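Local coordinates for 70 kDa protein (Xanthomonas sp., PDB 4B2N), which cleaves rubber oxidatively as a processive dioxygenase that carries two covalently attached c-type hemes, at residues A[380-384]-A[424-428]; A[527-533]-A[638-644]. The contacts are given in a common frame with arbitrary orientation. Residues are numbered along the deposited sequence.

Contact 1. Residues A[380-384]-A[424-428]; sequences AIPKP and ETIRT. With HEC (heme c), chain D.
Residues 424-428 give one wall of the pocket of the second heme c, and loop 380-384 packs against it, in a c-type cytochrome site whose heme is held covalently by Cys390 and Cys393 and ligated axially by His394 and His641. Segment 380-384, a proline-rich loop extended from Ile381 on and leading toward the heme-binding cysteines, meets the end of helix 423-426; nearest CA atoms are those of Pro382 and Thr425, 5.4 Å apart. The join is made by close contact rather than hydrogen bonds, burying 270 Å² in total. Thr425, its chi1 of 138° between the usual wells, is pressed tightly on the loop, with CB 3.0 Å from Pro382 O and OG1 3.9 Å from Pro384 CD. Pro382 CD rests 3.3 Å from Glu424 O, while Ile381 (chi1 m, chi2 t) sets CG2 3.5 Å from Thr425 O and CG1 3.2 Å from Arg427 NH1. Arg427, whose guanidinium is paired with Asp642, leaves the helix with positive phi (57/23) and turns its CA-to-CB bond toward the loop. On the heme side, Thr425 OG1 comes within 3.6 Å of heme CBC, and Ile426 brings CD1 within 3.5 Å of heme C2D. After the turn at Arg427 the backbone extends, and Thr428, with chi1 p, donates a hydrogen bond from OG1 to the heme propionate oxygen O1D at 2.8 Å.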
ATOM      1  N   ALA A 380     -16.601  24.076  12.457  1.00 32.25           N
ATOM      2  CA  ALA A 380     -15.411  23.695  13.250  1.00 31.99           C
ATOM      3  C   ALA A 380     -14.290  22.969  12.462  1.00 30.73           C
ATOM      4  O   ALA A 380     -13.204  22.725  12.995  1.00 31.15           O
ATOM      5  CB  ALA A 380     -15.859  22.758  14.368  1.00 37.03           C
ATOM      6  N   ILE A 381     -14.569  22.582  11.232  1.00 28.02           N
ATOM      7  CA  ILE A 381     -13.561  21.892  10.399  1.00 26.01           C
ATOM      8  C   ILE A 381     -13.043  22.874   9.390  1.00 25.05           C
ATOM      9  O   ILE A 381     -13.808  23.284   8.522  1.00 27.97           O
ATOM     10  CB  ILE A 381     -14.174  20.656   9.681  1.00 24.42           C
ATOM     11  CG1 ILE A 381     -14.690  19.671  10.744  1.00 24.50           C
ATOM     12  CG2 ILE A 381     -13.127  19.986   8.772  1.00 21.71           C
ATOM     13  CD1 ILE A 381     -15.719  18.675  10.244  1.00 25.21           C
ATOM     14  N   PRO A 382     -11.761  23.252   9.481  1.00 23.35           N
ATOM     15  CA  PRO A 382     -11.221  24.155   8.472  1.00 23.44           C
ATOM     16  C   PRO A 382     -11.533  23.659   7.045  1.00 26.17           C
ATOM     17  O   PRO A 382     -11.387  22.449   6.745  1.00 23.77           O
ATOM     18  CB  PRO A 382      -9.714  24.120   8.706  1.00 23.89           C
ATOM     19  CG  PRO A 382      -9.514  23.606  10.103  1.00 24.92           C
ATOM     20  CD  PRO A 382     -10.725  22.767  10.431  1.00 23.79           C
ATOM     21  N   LYS A 383     -11.945  24.574   6.160  1.00 25.95           N
ATOM     22  CA  LYS A 383     -12.349  24.196   4.831  1.00 25.80           C
ATOM     23  C   LYS A 383     -11.261  24.587   3.870  1.00 25.75           C
ATOM     24  O   LYS A 383     -10.851  25.738   3.872  1.00 25.75           O
ATOM     25  CB  LYS A 383     -13.686  24.893   4.420  1.00 26.80           C
ATOM     26  CG  LYS A 383     -14.039  24.691   2.946  1.00 27.42           C
ATOM     27  CD  LYS A 383     -15.297  25.428   2.553  1.00 30.63           C
ATOM     28  CE  LYS A 383     -15.460  25.482   1.035  1.00 32.34           C
ATOM     29  NZ  LYS A 383     -16.773  26.150   0.777  1.00 34.84           N
ATOM     30  N   PRO A 384     -10.787  23.650   3.033  1.00 25.41           N
ATOM     31  CA  PRO A 384      -9.800  24.057   2.033  1.00 25.63           C
ATOM     32  C   PRO A 384     -10.322  24.949   0.919  1.00 26.46           C
ATOM     33  O   PRO A 384     -11.545  25.126   0.752  1.00 30.17           O
ATOM     34  CB  PRO A 384      -9.328  22.729   1.431  1.00 22.85           C
ATOM     35  CG  PRO A 384      -9.600  21.684   2.495  1.00 24.89           C
ATOM     36  CD  PRO A 384     -10.917  22.174   3.130  1.00 27.77           C
ATOM     37  N   GLU A 424      -5.683  18.970   9.807  1.00 21.48           N
ATOM     38  CA  GLU A 424      -6.641  19.746  10.636  1.00 23.50           C
ATOM     39  C   GLU A 424      -8.017  19.672   9.974  1.00 22.61           C
ATOM     40  O   GLU A 424      -9.059  19.952  10.623  1.00 25.96           O
ATOM     41  CB  GLU A 424      -6.189  21.222  10.721  1.00 24.87           C
ATOM     42  CG  GLU A 424      -4.891  21.371  11.462  1.00 28.74           C
ATOM     43  CD  GLU A 424      -3.607  21.152  10.610  1.00 33.21           C
ATOM     44  OE1 GLU A 424      -3.650  20.794   9.377  1.00 24.18           O
ATOM     45  OE2 GLU A 424      -2.503  21.368  11.228  1.00 40.47           O
ATOM     46  N   THR A 425      -8.030  19.403   8.665  1.00 21.72           N
ATOM     47  CA  THR A 425      -9.290  19.143   7.976  1.00 21.42           C
ATOM     48  C   THR A 425      -9.707  17.700   7.864  1.00 21.37           C
ATOM     49  O   THR A 425     -10.819  17.378   8.244  1.00 20.20           O
ATOM     50  CB  THR A 425      -9.644  20.064   6.733  1.00 23.62           C
ATOM     51  OG1 THR A 425     -10.202  19.315   5.625  1.00 28.32           O
ATOM     52  CG2 THR A 425      -8.639  20.952   6.320  1.00 20.97           C
ATOM     53  N   ILE A 426      -8.783  16.794   7.468  1.00 18.37           N
ATOM     54  CA  ILE A 426      -9.192  15.396   7.365  1.00 19.34           C
ATOM     55  C   ILE A 426      -9.451  14.721   8.701  1.00 19.26           C
ATOM     56  O   ILE A 426     -10.429  13.985   8.802  1.00 20.16           O
ATOM     57  CB  ILE A 426      -8.226  14.554   6.475  1.00 17.59           C
ATOM     58  CG1 ILE A 426      -8.700  13.064   6.364  1.00 16.35           C
ATOM     59  CG2 ILE A 426      -6.768  14.820   6.839  1.00 16.13           C
ATOM     60  CD1 ILE A 426     -10.037  13.029   5.546  1.00 16.23           C
ATOM     61  N   ARG A 427      -8.580  14.966   9.690  1.00 20.19           N
ATOM     62  CA  ARG A 427      -8.757  14.519  11.092  1.00 20.89           C
ATOM     63  C   ARG A 427      -8.937  13.007  11.244  1.00 20.47           C
ATOM     64  O   ARG A 427      -9.534  12.532  12.234  1.00 19.27           O
ATOM     65  CB  ARG A 427      -9.902  15.259  11.742  1.00 23.10           C
ATOM     66  CG  ARG A 427      -9.788  16.754  11.520  1.00 29.61           C
ATOM     67  CD  ARG A 427     -10.335  17.571  12.691  1.00 39.83           C
ATOM     68  NE  ARG A 427     -11.466  16.923  13.367  1.00 50.65           N
ATOM     69  CZ  ARG A 427     -12.677  16.763  12.825  1.00 57.23           C
ATOM     70  NH1 ARG A 427     -12.907  17.186  11.591  1.00 54.20           N
ATOM     71  NH2 ARG A 427     -13.639  16.165  13.510  1.00 61.36           N
ATOM     72  N   THR A 428      -8.465  12.239  10.260  1.00 16.87           N
ATOM     73  CA  THR A 428      -8.476  10.781  10.458  1.00 17.73           C
ATOM     74  C   THR A 428      -7.300  10.444  11.345  1.00 18.29           C
ATOM     75  O   THR A 428      -6.487  11.328  11.708  1.00 18.74           O
ATOM     76  CB  THR A 428      -8.293  10.064   9.127  1.00 17.34           C
ATOM     77  OG1 THR A 428      -7.315  10.793   8.380  1.00 16.89           O
ATOM     78  CG2 THR A 428      -9.624  10.033   8.359  1.00 17.50           C
TER
HETATM   79 FE   HEC D 701     -13.084  11.820   1.070  1.00 18.49          FE
HETATM   80  CHA HEC D 701     -11.095   9.205   2.138  1.00 16.76           C
HETATM   81  CHB HEC D 701     -15.384   9.558  -0.450  1.00 17.69           C
HETATM   82  CHC HEC D 701     -15.318  14.330   0.447  1.00 18.35           C
HETATM   83  CHD HEC D 701     -10.493  14.000   1.503  1.00 17.68           C
HETATM   84  NA  HEC D 701     -13.143   9.817   0.791  1.00 18.57           N
HETATM   85  C1A HEC D 701     -12.314   8.869   1.441  1.00 18.22           C
HETATM   86  C2A HEC D 701     -12.765   7.502   1.189  1.00 17.18           C
HETATM   87  C3A HEC D 701     -14.017   7.610   0.419  1.00 18.27           C
HETATM   88  C4A HEC D 701     -14.249   9.031   0.263  1.00 18.09           C
HETATM   89  CMA HEC D 701     -14.841   6.450  -0.095  1.00 16.76           C
HETATM   90  CAA HEC D 701     -12.043   6.201   1.533  1.00 17.16           C
HETATM   91  CBA HEC D 701     -11.037   6.079   0.331  1.00 16.35           C
HETATM   92  CGA HEC D 701     -10.022   4.953   0.585  1.00 16.37           C
HETATM   93  O1A HEC D 701     -10.043   4.417   1.724  1.00 15.45           O
HETATM   94  O2A HEC D 701      -9.203   4.506  -0.298  1.00 16.75           O
HETATM   95  NB  HEC D 701     -15.039  11.884   0.154  1.00 19.52           N
HETATM   96  C1B HEC D 701     -15.810  10.949  -0.399  1.00 18.30           C
HETATM   97  C2B HEC D 701     -17.097  11.402  -0.936  1.00 19.50           C
HETATM   98  C3B HEC D 701     -17.073  12.847  -0.637  1.00 18.74           C
HETATM   99  C4B HEC D 701     -15.786  13.020   0.016  1.00 19.13           C
HETATM  100  CMB HEC D 701     -18.143  10.554  -1.623  1.00 19.00           C
HETATM  101  CAB HEC D 701     -18.141  13.888  -0.896  1.00 19.89           C
HETATM  102  CBB HEC D 701     -19.303  13.708  -0.139  1.00 18.72           C
HETATM  103  NC  HEC D 701     -12.918  13.743   0.853  1.00 19.01           N
HETATM  104  C1C HEC D 701     -13.967  14.701   0.755  1.00 19.09           C
HETATM  105  C2C HEC D 701     -13.555  16.087   0.937  1.00 19.58           C
HETATM  106  C3C HEC D 701     -12.148  15.988   1.233  1.00 18.96           C
HETATM  107  C4C HEC D 701     -11.812  14.537   1.268  1.00 19.54           C
HETATM  108  CMC HEC D 701     -14.406  17.344   0.838  1.00 18.53           C
HETATM  109  CAC HEC D 701     -11.262  17.163   1.520  1.00 22.14           C
HETATM  110  CBC HEC D 701     -11.512  18.116   2.438  1.00 21.32           C
HETATM  111  ND  HEC D 701     -11.185  11.634   1.607  1.00 17.43           N
HETATM  112  C1D HEC D 701     -10.275  12.578   1.816  1.00 17.12           C
HETATM  113  C2D HEC D 701      -8.970  12.176   2.323  1.00 17.15           C
HETATM  114  C3D HEC D 701      -9.140  10.757   2.531  1.00 16.67           C
HETATM  115  C4D HEC D 701     -10.516  10.539   2.094  1.00 17.49           C
HETATM  116  CMD HEC D 701      -7.756  13.026   2.597  1.00 16.40           C
HETATM  117  CAD HEC D 701      -8.110   9.780   3.050  1.00 16.40           C
HETATM  118  CBD HEC D 701      -8.422   9.642   4.548  1.00 16.60           C
HETATM  119  CGD HEC D 701      -7.510   8.658   5.242  1.00 15.52           C
HETATM  120  O1D HEC D 701      -6.862   8.967   6.250  1.00 18.01           O
HETATM  121  O2D HEC D 701      -7.437   7.569   4.713  1.00 14.23           O

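Contact 2. Residues A[527-533]-A[638-644]; sequences VLKPSDR and NGGHDFT. With HEC (heme c), chain D.
Helix 524-528 ends in segment 527-533, against the loop carrying His641, whose NE2 binds the heme iron at 2.0 Å, giving bis-histidine ligation with His394. Val527 (chi1 t) places CG1 3.6 Å from His641 CE1 and O 2.8 Å from Thr644 OG1. Leu528 CA is 5.2 Å from Thr644 CA, Leu528 CD2 3.7 Å from heme CMB. Lys529 (-140/87) is the first residue off the helix, and Pro530 in the following 3-10 turn puts CB 3.4 Å from Asp642 OD1, of a carboxylate salt-bridged to Arg427. Arg533 (chi m, t, t) holds the ligand loop by its backbone carbonyls: NH1 donates to Asn638 O (2.9 Å) and Gly640 O (2.7 Å), NH2 to Gly640 O (2.9 Å) and, within its own segment, Val527 O (3.2 Å). At Gly640 (100/176) a CB would jam against the preceding carbonyl O. A water bridges Arg533 O (2.9 Å) and Asn638 ND2 (3.0 Å); Lys535 hydrogen-bonds Asn638 OD1. Helix 649-660 packs on Leu528, helix 423-426 on His641 and Phe643.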
ATOM      1  N   VAL A 527     -18.238   6.106   5.784  1.00 20.20           N
ATOM      2  CA  VAL A 527     -17.458   7.262   5.381  1.00 19.64           C
ATOM      3  C   VAL A 527     -18.414   8.445   5.273  1.00 20.54           C
ATOM      4  O   VAL A 527     -18.074   9.549   5.693  1.00 20.01           O
ATOM      5  CB  VAL A 527     -16.768   6.969   4.044  1.00 21.12           C
ATOM      6  CG1 VAL A 527     -16.055   8.213   3.524  1.00 17.54           C
ATOM      7  CG2 VAL A 527     -15.796   5.781   4.219  1.00 18.61           C
ATOM      8  N   LEU A 528     -19.581   8.185   4.700  1.00 19.75           N
ATOM      9  CA  LEU A 528     -20.551   9.250   4.400  1.00 20.10           C
ATOM     10  C   LEU A 528     -21.374   9.664   5.605  1.00 22.38           C
ATOM     11  O   LEU A 528     -21.989  10.739   5.624  1.00 23.35           O
ATOM     12  CB  LEU A 528     -21.435   8.834   3.213  1.00 20.18           C
ATOM     13  CG  LEU A 528     -20.646   8.838   1.882  1.00 19.67           C
ATOM     14  CD1 LEU A 528     -21.594   8.518   0.762  1.00 21.28           C
ATOM     15  CD2 LEU A 528     -19.937  10.143   1.568  1.00 20.42           C
ATOM     16  N   LYS A 529     -21.403   8.806   6.620  1.00 22.15           N
ATOM     17  CA  LYS A 529     -22.196   9.071   7.807  1.00 23.44           C
ATOM     18  C   LYS A 529     -21.474   8.670   9.051  1.00 24.42           C
ATOM     19  O   LYS A 529     -21.588   7.487   9.471  1.00 24.54           O
ATOM     20  CB  LYS A 529     -23.493   8.334   7.668  1.00 23.38           C
ATOM     21  CG  LYS A 529     -24.484   8.768   8.694  1.00 26.50           C
ATOM     22  CD  LYS A 529     -25.792   8.782   7.960  1.00 27.56           C
ATOM     23  CE  LYS A 529     -26.796   8.011   8.696  1.00 32.29           C
ATOM     24  NZ  LYS A 529     -27.574   8.981   9.522  1.00 27.15           N
ATOM     25  N   PRO A 530     -20.642   9.593   9.601  1.00 25.61           N
ATOM     26  CA  PRO A 530     -19.725   9.241  10.694  1.00 25.00           C
ATOM     27  C   PRO A 530     -20.418   8.527  11.820  1.00 27.15           C
ATOM     28  O   PRO A 530     -19.856   7.614  12.384  1.00 24.19           O
ATOM     29  CB  PRO A 530     -19.184  10.582  11.136  1.00 24.54           C
ATOM     30  CG  PRO A 530     -19.114  11.334   9.864  1.00 24.52           C
ATOM     31  CD  PRO A 530     -20.387  10.968   9.140  1.00 24.44           C
ATOM     32  N   SER A 531     -21.670   8.904  12.094  1.00 27.51           N
ATOM     33  CA  SER A 531     -22.402   8.354  13.234  1.00 27.98           C
ATOM     34  C   SER A 531     -22.679   6.850  13.129  1.00 28.46           C
ATOM     35  O   SER A 531     -22.841   6.192  14.143  1.00 26.12           O
ATOM     36  CB  SER A 531     -23.677   9.154  13.453  1.00 30.43           C
ATOM     37  OG  SER A 531     -24.557   8.886  12.369  1.00 32.79           O
ATOM     38  N   ASP A 532     -22.684   6.315  11.899  1.00 25.89           N
ATOM     39  CA  ASP A 532     -22.876   4.886  11.622  1.00 25.05           C
ATOM     40  C   ASP A 532     -21.625   4.054  11.513  1.00 26.37           C
ATOM     41  O   ASP A 532     -21.702   2.897  11.095  1.00 28.52           O
ATOM     42  CB  ASP A 532     -23.686   4.703  10.358  1.00 25.67           C
ATOM     43  CG  ASP A 532     -25.153   5.145  10.570  1.00 27.74           C
ATOM     44  OD1 ASP A 532     -25.432   5.585  11.702  1.00 30.98           O
ATOM     45  OD2 ASP A 532     -25.992   5.059   9.660  1.00 27.90           O
ATOM     46  N   ARG A 533     -20.474   4.588  11.903  1.00 24.92           N
ATOM     47  CA  ARG A 533     -19.261   3.749  11.814  1.00 20.35           C
ATOM     48  C   ARG A 533     -19.144   2.913  13.096  1.00 20.66           C
ATOM     49  O   ARG A 533     -19.137   3.450  14.169  1.00 23.56           O
ATOM     50  CB  ARG A 533     -18.024   4.647  11.694  1.00 21.41           C
ATOM     51  CG  ARG A 533     -18.106   5.694  10.594  1.00 20.49           C
ATOM     52  CD  ARG A 533     -16.760   6.405  10.428  1.00 19.76           C
ATOM     53  NE  ARG A 533     -16.826   7.431   9.367  1.00 18.84           N
ATOM     54  CZ  ARG A 533     -16.113   8.549   9.362  1.00 18.32           C
ATOM     55  NH1 ARG A 533     -15.233   8.788  10.343  1.00 18.70           N
ATOM     56  NH2 ARG A 533     -16.321   9.448   8.414  1.00 17.60           N
ATOM     57  N   ASN A 638     -11.309   5.345  13.975  1.00 18.93           N
ATOM     58  CA  ASN A 638     -12.158   5.312  12.811  1.00 18.96           C
ATOM     59  C   ASN A 638     -12.780   6.688  12.615  1.00 18.60           C
ATOM     60  O   ASN A 638     -13.730   6.808  11.865  1.00 19.06           O
ATOM     61  CB  ASN A 638     -13.256   4.232  12.947  1.00 18.91           C
ATOM     62  CG  ASN A 638     -14.233   4.543  14.068  1.00 19.76           C
ATOM     63  OD1 ASN A 638     -13.892   5.304  14.962  1.00 21.04           O
ATOM     64  ND2 ASN A 638     -15.432   3.986  14.015  1.00 19.23           N
ATOM     65  N   GLY A 639     -12.231   7.701  13.281  1.00 19.55           N
ATOM     66  CA  GLY A 639     -12.860   9.068  13.297  1.00 18.20           C
ATOM     67  C   GLY A 639     -12.361   9.853  12.125  1.00 18.73           C
ATOM     68  O   GLY A 639     -11.461   9.404  11.406  1.00 19.57           O
ATOM     69  N   GLY A 640     -12.901  11.054  11.915  1.00 19.52           N
ATOM     70  CA  GLY A 640     -12.386  11.868  10.810  1.00 20.50           C
ATOM     71  C   GLY A 640     -13.214  11.847   9.532  1.00 20.77           C
ATOM     72  O   GLY A 640     -14.250  11.167   9.434  1.00 20.25           O
ATOM     73  N   HIS A 641     -12.795  12.644   8.545  1.00 19.60           N
ATOM     74  CA  HIS A 641     -13.564  12.792   7.342  1.00 18.72           C
ATOM     75  C   HIS A 641     -15.032  13.032   7.750  1.00 19.99           C
ATOM     76  O   HIS A 641     -15.960  12.512   7.139  1.00 18.13           O
ATOM     77  CB  HIS A 641     -13.404  11.499   6.521  1.00 17.68           C
ATOM     78  CG  HIS A 641     -13.801  11.635   5.083  1.00 19.90           C
ATOM     79  ND1 HIS A 641     -15.083  11.616   4.670  1.00 19.38           N
ATOM     80  CD2 HIS A 641     -13.022  11.748   3.944  1.00 19.09           C
ATOM     81  CE1 HIS A 641     -15.101  11.685   3.322  1.00 19.60           C
ATOM     82  NE2 HIS A 641     -13.843  11.771   2.897  1.00 19.81           N
ATOM     83  N   ASP A 642     -15.209  13.836   8.774  1.00 20.42           N
ATOM     84  CA  ASP A 642     -16.506  14.060   9.418  1.00 23.37           C
ATOM     85  C   ASP A 642     -17.353  15.100   8.765  1.00 23.85           C
ATOM     86  O   ASP A 642     -18.551  15.222   9.125  1.00 23.43           O
ATOM     87  CB  ASP A 642     -16.287  14.522  10.861  1.00 26.30           C
ATOM     88  CG  ASP A 642     -15.722  13.464  11.704  1.00 30.76           C
ATOM     89  OD1 ASP A 642     -16.424  12.454  11.896  1.00 34.96           O
ATOM     90  OD2 ASP A 642     -14.581  13.620  12.205  1.00 36.42           O
ATOM     91  N   PHE A 643     -16.767  15.861   7.841  1.00 22.60           N
ATOM     92  CA  PHE A 643     -17.536  16.862   7.070  1.00 21.91           C
ATOM     93  C   PHE A 643     -18.663  16.234   6.255  1.00 23.26           C
ATOM     94  O   PHE A 643     -19.548  16.916   5.820  1.00 23.20           O
ATOM     95  CB  PHE A 643     -16.636  17.649   6.151  1.00 22.01           C
ATOM     96  CG  PHE A 643     -15.496  16.820   5.569  1.00 20.25           C
ATOM     97  CD1 PHE A 643     -15.730  15.906   4.526  1.00 20.72           C
ATOM     98  CD2 PHE A 643     -14.228  16.976   6.077  1.00 19.39           C
ATOM     99  CE1 PHE A 643     -14.665  15.114   4.014  1.00 22.01           C
ATOM    100  CE2 PHE A 643     -13.139  16.142   5.614  1.00 20.51           C
ATOM    101  CZ  PHE A 643     -13.369  15.276   4.565  1.00 18.49           C
ATOM    102  N   THR A 644     -18.632  14.927   6.035  1.00 20.35           N
ATOM    103  CA  THR A 644     -19.782  14.262   5.423  1.00 21.30           C
ATOM    104  C   THR A 644     -21.090  14.218   6.278  1.00 22.59           C
ATOM    105  O   THR A 644     -22.169  13.894   5.780  1.00 22.77           O
ATOM    106  CB  THR A 644     -19.396  12.872   5.010  1.00 20.86           C
ATOM    107  OG1 THR A 644     -18.931  12.159   6.162  1.00 22.47           O
ATOM    108  CG2 THR A 644     -18.253  12.939   4.022  1.00 20.15           C
TER
HETATM  109 FE   HEC D 701     -13.084  11.820   1.070  1.00 18.49          FE
HETATM  110  CHA HEC D 701     -11.095   9.205   2.138  1.00 16.76           C
HETATM  111  CHB HEC D 701     -15.384   9.558  -0.450  1.00 17.69           C
HETATM  112  CHC HEC D 701     -15.318  14.330   0.447  1.00 18.35           C
HETATM  113  CHD HEC D 701     -10.493  14.000   1.503  1.00 17.68           C
HETATM  114  NA  HEC D 701     -13.143   9.817   0.791  1.00 18.57           N
HETATM  115  C1A HEC D 701     -12.314   8.869   1.441  1.00 18.22           C
HETATM  116  C2A HEC D 701     -12.765   7.502   1.189  1.00 17.18           C
HETATM  117  C3A HEC D 701     -14.017   7.610   0.419  1.00 18.27           C
HETATM  118  C4A HEC D 701     -14.249   9.031   0.263  1.00 18.09           C
HETATM  119  CMA HEC D 701     -14.841   6.450  -0.095  1.00 16.76           C
HETATM  120  CAA HEC D 701     -12.043   6.201   1.533  1.00 17.16           C
HETATM  121  CBA HEC D 701     -11.037   6.079   0.331  1.00 16.35           C
HETATM  122  CGA HEC D 701     -10.022   4.953   0.585  1.00 16.37           C
HETATM  123  O1A HEC D 701     -10.043   4.417   1.724  1.00 15.45           O
HETATM  124  O2A HEC D 701      -9.203   4.506  -0.298  1.00 16.75           O
HETATM  125  NB  HEC D 701     -15.039  11.884   0.154  1.00 19.52           N
HETATM  126  C1B HEC D 701     -15.810  10.949  -0.399  1.00 18.30           C
HETATM  127  C2B HEC D 701     -17.097  11.402  -0.936  1.00 19.50           C
HETATM  128  C3B HEC D 701     -17.073  12.847  -0.637  1.00 18.74           C
HETATM  129  C4B HEC D 701     -15.786  13.020   0.016  1.00 19.13           C
HETATM  130  CMB HEC D 701     -18.143  10.554  -1.623  1.00 19.00           C
HETATM  131  CAB HEC D 701     -18.141  13.888  -0.896  1.00 19.89           C
HETATM  132  CBB HEC D 701     -19.303  13.708  -0.139  1.00 18.72           C
HETATM  133  NC  HEC D 701     -12.918  13.743   0.853  1.00 19.01           N
HETATM  134  C1C HEC D 701     -13.967  14.701   0.755  1.00 19.09           C
HETATM  135  C2C HEC D 701     -13.555  16.087   0.937  1.00 19.58           C
HETATM  136  C3C HEC D 701     -12.148  15.988   1.233  1.00 18.96           C
HETATM  137  C4C HEC D 701     -11.812  14.537   1.268  1.00 19.54           C
HETATM  138  CMC HEC D 701     -14.406  17.344   0.838  1.00 18.53           C
HETATM  139  CAC HEC D 701     -11.262  17.163   1.520  1.00 22.14           C
HETATM  140  CBC HEC D 701     -11.512  18.116   2.438  1.00 21.32           C
HETATM  141  ND  HEC D 701     -11.185  11.634   1.607  1.00 17.43           N
HETATM  142  C1D HEC D 701     -10.275  12.578   1.816  1.00 17.12           C
HETATM  143  C2D HEC D 701      -8.970  12.176   2.323  1.00 17.15           C
HETATM  144  C3D HEC D 701      -9.140  10.757   2.531  1.00 16.67           C
HETATM  145  C4D HEC D 701     -10.516  10.539   2.094  1.00 17.49           C
HETATM  146  CMD HEC D 701      -7.756  13.026   2.597  1.00 16.40           C
HETATM  147  CAD HEC D 701      -8.110   9.780   3.050  1.00 16.40           C
HETATM  148  CBD HEC D 701      -8.422   9.642   4.548  1.00 16.60           C
HETATM  149  CGD HEC D 701      -7.510   8.658   5.242  1.00 15.52           C
HETATM  150  O1D HEC D 701      -6.862   8.967   6.250  1.00 18.01           O
HETATM  151  O2D HEC D 701      -7.437   7.569   4.713  1.00 14.23           O
HETATM  152  O   HOH W   1     -17.533   5.034  15.915  1.00 35.34           O

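How the contacts relate
Contact 1 closes before contact 2 opens, so the two follow in series along the chain, yet their centres lie 12 Å apart and both border the same heme c. They meet through helix 423-426 and the loop before helix 649-660: Ile426 O and His641 N, 2.7 Å apart, probably form a hydrogen bond, Arg427 NH2 and Asp642 OD2 make a salt bridge at 3.0 Å, and Thr425 O packs 3.7 Å from Phe643 CE2. The ligand loop is thus tied by its backbone to helix 423-426 and by the Asp642 side chain to the turn just after it. Together, segments far apart in sequence assemble the His641 side of one heme site.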